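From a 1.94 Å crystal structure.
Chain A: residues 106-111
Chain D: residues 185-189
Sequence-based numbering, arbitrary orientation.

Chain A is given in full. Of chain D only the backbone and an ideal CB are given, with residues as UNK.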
ATOM      1  N   PRO A 106       8.138  -9.276   4.717  1.00 12.34           N
ATOM      2  CA  PRO A 106       8.209  -7.843   4.436  1.00  8.17           C
ATOM      3  C   PRO A 106       8.442  -7.082   5.719  1.00 13.11           C
ATOM      4  O   PRO A 106       7.926  -7.460   6.772  1.00 16.64           O
ATOM      5  CB  PRO A 106       6.812  -7.510   3.893  1.00  8.10           C
ATOM      6  CG  PRO A 106       6.149  -8.805   3.623  1.00 10.81           C
ATOM      7  CD  PRO A 106       6.780  -9.807   4.532  1.00 10.68           C
ATOM      8  N   ALA A 107       9.232  -6.024   5.630  1.00 10.23           N
ATOM      9  CA  ALA A 107       9.467  -5.149   6.758  1.00  9.31           C
ATOM     10  C   ALA A 107       8.139  -4.545   7.188  1.00 16.01           C
ATOM     11  O   ALA A 107       7.886  -4.347   8.380  1.00 12.84           O
ATOM     12  CB  ALA A 107      10.436  -4.080   6.369  1.00 10.21           C
ATOM     13  N   SER A 108       7.285  -4.277   6.201  1.00 16.93           N
ATOM     14  CA  SER A 108       5.984  -3.644   6.425  1.00 15.11           C
ATOM     15  C   SER A 108       4.829  -4.600   6.714  1.00 11.54           C
ATOM     16  O   SER A 108       4.614  -5.561   5.973  1.00 14.13           O
ATOM     17  CB  SER A 108       5.586  -2.840   5.200  1.00 14.59           C
ATOM     18  OG  SER A 108       4.311  -2.251   5.403  1.00 12.36           O
ATOM     19  N   PRO A 109       4.054  -4.301   7.770  1.00  9.36           N
ATOM     20  CA  PRO A 109       2.844  -5.052   8.101  1.00  8.73           C
ATOM     21  C   PRO A 109       1.684  -4.793   7.137  1.00  8.70           C
ATOM     22  O   PRO A 109       0.657  -5.448   7.252  1.00  8.02           O
ATOM     23  CB  PRO A 109       2.494  -4.555   9.509  1.00  8.14           C
ATOM     24  CG  PRO A 109       3.064  -3.195   9.576  1.00  6.76           C
ATOM     25  CD  PRO A 109       4.345  -3.266   8.780  1.00  9.35           C
ATOM     26  N   GLN A 110       1.841  -3.875   6.192  1.00  5.99           N
ATOM     27  CA  GLN A 110       0.765  -3.612   5.248  1.00  7.63           C
ATOM     28  C   GLN A 110       0.606  -4.754   4.250  1.00  9.25           C
ATOM     29  O   GLN A 110       1.498  -5.000   3.450  1.00 11.68           O
ATOM     30  CB  GLN A 110       1.019  -2.328   4.462  1.00  8.58           C
ATOM     31  CG  GLN A 110      -0.150  -1.970   3.540  1.00  6.94           C
ATOM     32  CD  GLN A 110       0.124  -0.741   2.705  1.00 13.97           C
ATOM     33  OE1 GLN A 110       1.235  -0.559   2.203  1.00 17.23           O
ATOM     34  NE2 GLN A 110      -0.881   0.116   2.555  1.00 11.79           N
ATOM     35  N   PRO A 111      -0.543  -5.445   4.273  1.00  6.88           N
ATOM     36  CA  PRO A 111      -0.664  -6.519   3.286  1.00  9.05           C
ATOM     37  C   PRO A 111      -0.981  -5.940   1.934  1.00  7.33           C
ATOM     38  O   PRO A 111      -1.317  -4.768   1.833  1.00  5.45           O
ATOM     39  CB  PRO A 111      -1.857  -7.326   3.792  1.00  7.37           C
ATOM     40  CG  PRO A 111      -2.723  -6.300   4.454  1.00  4.59           C
ATOM     41  CD  PRO A 111      -1.759  -5.304   5.091  1.00  5.80           C
TER
ATOM     42  N   UNK D 185       7.824   4.463  10.175  1.00 20.49           N
ATOM     43  CA  UNK D 185       6.406   4.411  10.501  1.00 17.09           C
ATOM     44  C   UNK D 185       5.728   3.327   9.670  1.00 10.86           C
ATOM     45  O   UNK D 185       4.977   2.503  10.181  1.00 10.09           O
ATOM     46  CB  UNK D 185       5.743   5.769  10.263  1.00 17.09           C
ATOM     47  N   UNK D 186       6.008   3.325   8.379  1.00 10.84           N
ATOM     48  CA  UNK D 186       5.442   2.311   7.510  1.00 16.56           C
ATOM     49  C   UNK D 186       5.875   0.914   7.946  1.00 15.86           C
ATOM     50  O   UNK D 186       5.173  -0.061   7.688  1.00 14.22           O
ATOM     51  CB  UNK D 186       5.853   2.567   6.059  1.00 16.56           C
ATOM     52  N   UNK D 187       7.032   0.814   8.599  1.00 13.73           N
ATOM     53  CA  UNK D 187       7.554  -0.475   9.043  1.00 12.57           C
ATOM     54  C   UNK D 187       7.011  -0.855  10.425  1.00 15.98           C
ATOM     55  O   UNK D 187       7.261  -1.947  10.918  1.00 20.75           O
ATOM     56  CB  UNK D 187       9.083  -0.441   9.071  1.00 12.57           C
ATOM     57  N   UNK D 188       6.262   0.054  11.040  1.00 14.19           N
ATOM     58  CA  UNK D 188       5.738  -0.178  12.373  1.00 13.37           C
ATOM     59  C   UNK D 188       6.806   0.057  13.420  1.00 14.32           C
ATOM     60  O   UNK D 188       6.656  -0.322  14.583  1.00 19.62           O
ATOM     61  CB  UNK D 188       5.182  -1.598  12.493  1.00 13.37           C
ATOM     62  N   UNK D 189       7.881   0.717  13.010  1.00 12.95           N
ATOM     63  CA  UNK D 189       9.072   0.787  13.839  1.00 14.01           C
ATOM     64  C   UNK D 189       9.482   2.205  14.130  1.00 14.35           C
ATOM     65  O   UNK D 189      10.580   2.455  14.611  1.00 15.43           O
ATOM     66  CB  UNK D 189      10.230   0.045  13.168  1.00 14.01           C
TER

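Chain D meets the proline-rich segment of chain A as a helix comes to its end, and the closest pair of CA atoms is that of S108(A) and position 187, 4.4 Å apart.

Position 185 has helical backbone angles, and nothing of the chain A segment comes within 5.5 Å of its ideal CB. Chain A sets no requirement here, and many helix-compatible side chains would serve. The residue is A185(D), whose contribution is through its backbone: its O accepts a 2.9 Å hydrogen bond from the N at position 188.

Position 186 is also helical. Its CA-to-CB bond points sideways to chain A, and the ideal CB is 5.1 Å from S108(A) OG, so a short side chain would leave most of the space unused. Farther out lie two polar groups, the hydroxyl of S108(A) and the amide of Q110(A), whose extended side chain (chi1 and chi2 both t) carries OE1 to this side. A side chain long enough to bring a donor to OE1 would suit, such as histidine, glutamine or, with room to bend, lysine; asparagine could reach the serine hydroxyl but not the glutamine. The deposited residue is H186(D). With chi1 in t, its end comes nearer to chain A than its CB does, and NE2 donates a hydrogen bond to Q110(A) OE1 at 3.1 Å, near the ring plane. S108(A) OG sits over one face of the ring, 3.2 Å from H186(D) CE1; it also accepts from Q110(A) N at 3.1 Å, which ties the serine to the glutamine that the imidazole reaches. The same hydroxyl gives a weak 3.3 Å hydrogen bond to H186(D) O, which also packs 3.5 Å from P109(A) CD.

At position 187 the bond again points sideways, and the ideal CB lies 4.1 Å from A107(A) O and 5.1 Å from S108(A) N. No charged group of chain A calls for a partner, so a small residue such as alanine or serine would fit easily, though larger ones are not excluded by this segment. A187(D) is found, and its closest contacts come from the backbone, with A187(D) O 3.5 Å from A107(A) O, while the methyl CB stays 4.1 Å from that oxygen.

Position 188 has phi/psi of 79/15, which by itself favours glycine, with asparagine a common alternative. The ideal CB would point toward chain A, 3.9 Å from P109(A) CG, a separation that a methyl could tolerate. G188(D) fits the backbone and closes the helix with a Schellman motif.

Position 189 has an ideal CB beyond 5.5 Å of the segment, leaving the choice open. R189(D) makes its hydrogen bonds elsewhere in the structure.

Chain D 185-189: AHAGR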
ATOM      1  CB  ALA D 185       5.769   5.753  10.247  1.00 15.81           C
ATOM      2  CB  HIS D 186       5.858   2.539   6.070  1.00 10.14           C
ATOM      3  CG  HIS D 186       5.028   1.788   5.082  1.00 10.77           C
ATOM      4  ND1 HIS D 186       5.532   0.764   4.308  1.00 14.27           N
ATOM      5  CD2 HIS D 186       3.728   1.921   4.732  1.00 11.24           C
ATOM      6  CE1 HIS D 186       4.576   0.293   3.527  1.00  8.32           C
ATOM      7  NE2 HIS D 186       3.473   0.975   3.763  1.00 16.04           N
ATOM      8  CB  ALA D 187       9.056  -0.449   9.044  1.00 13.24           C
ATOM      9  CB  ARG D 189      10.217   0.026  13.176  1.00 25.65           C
ATOM     10  CG  ARG D 189      10.173  -1.480  13.383  1.00 30.49           C
ATOM     11  CD  ARG D 189      10.614  -1.850  14.782  1.00 37.18           C
ATOM     12  NE  ARG D 189      10.258  -3.224  15.110  1.00 46.85           N
ATOM     13  CZ  ARG D 189       9.214  -3.568  15.861  1.00 52.50           C
ATOM     14  NH1 ARG D 189       8.966  -4.849  16.101  1.00 55.25           N
ATOM     15  NH2 ARG D 189       8.421  -2.631  16.377  1.00 51.74           N
TER
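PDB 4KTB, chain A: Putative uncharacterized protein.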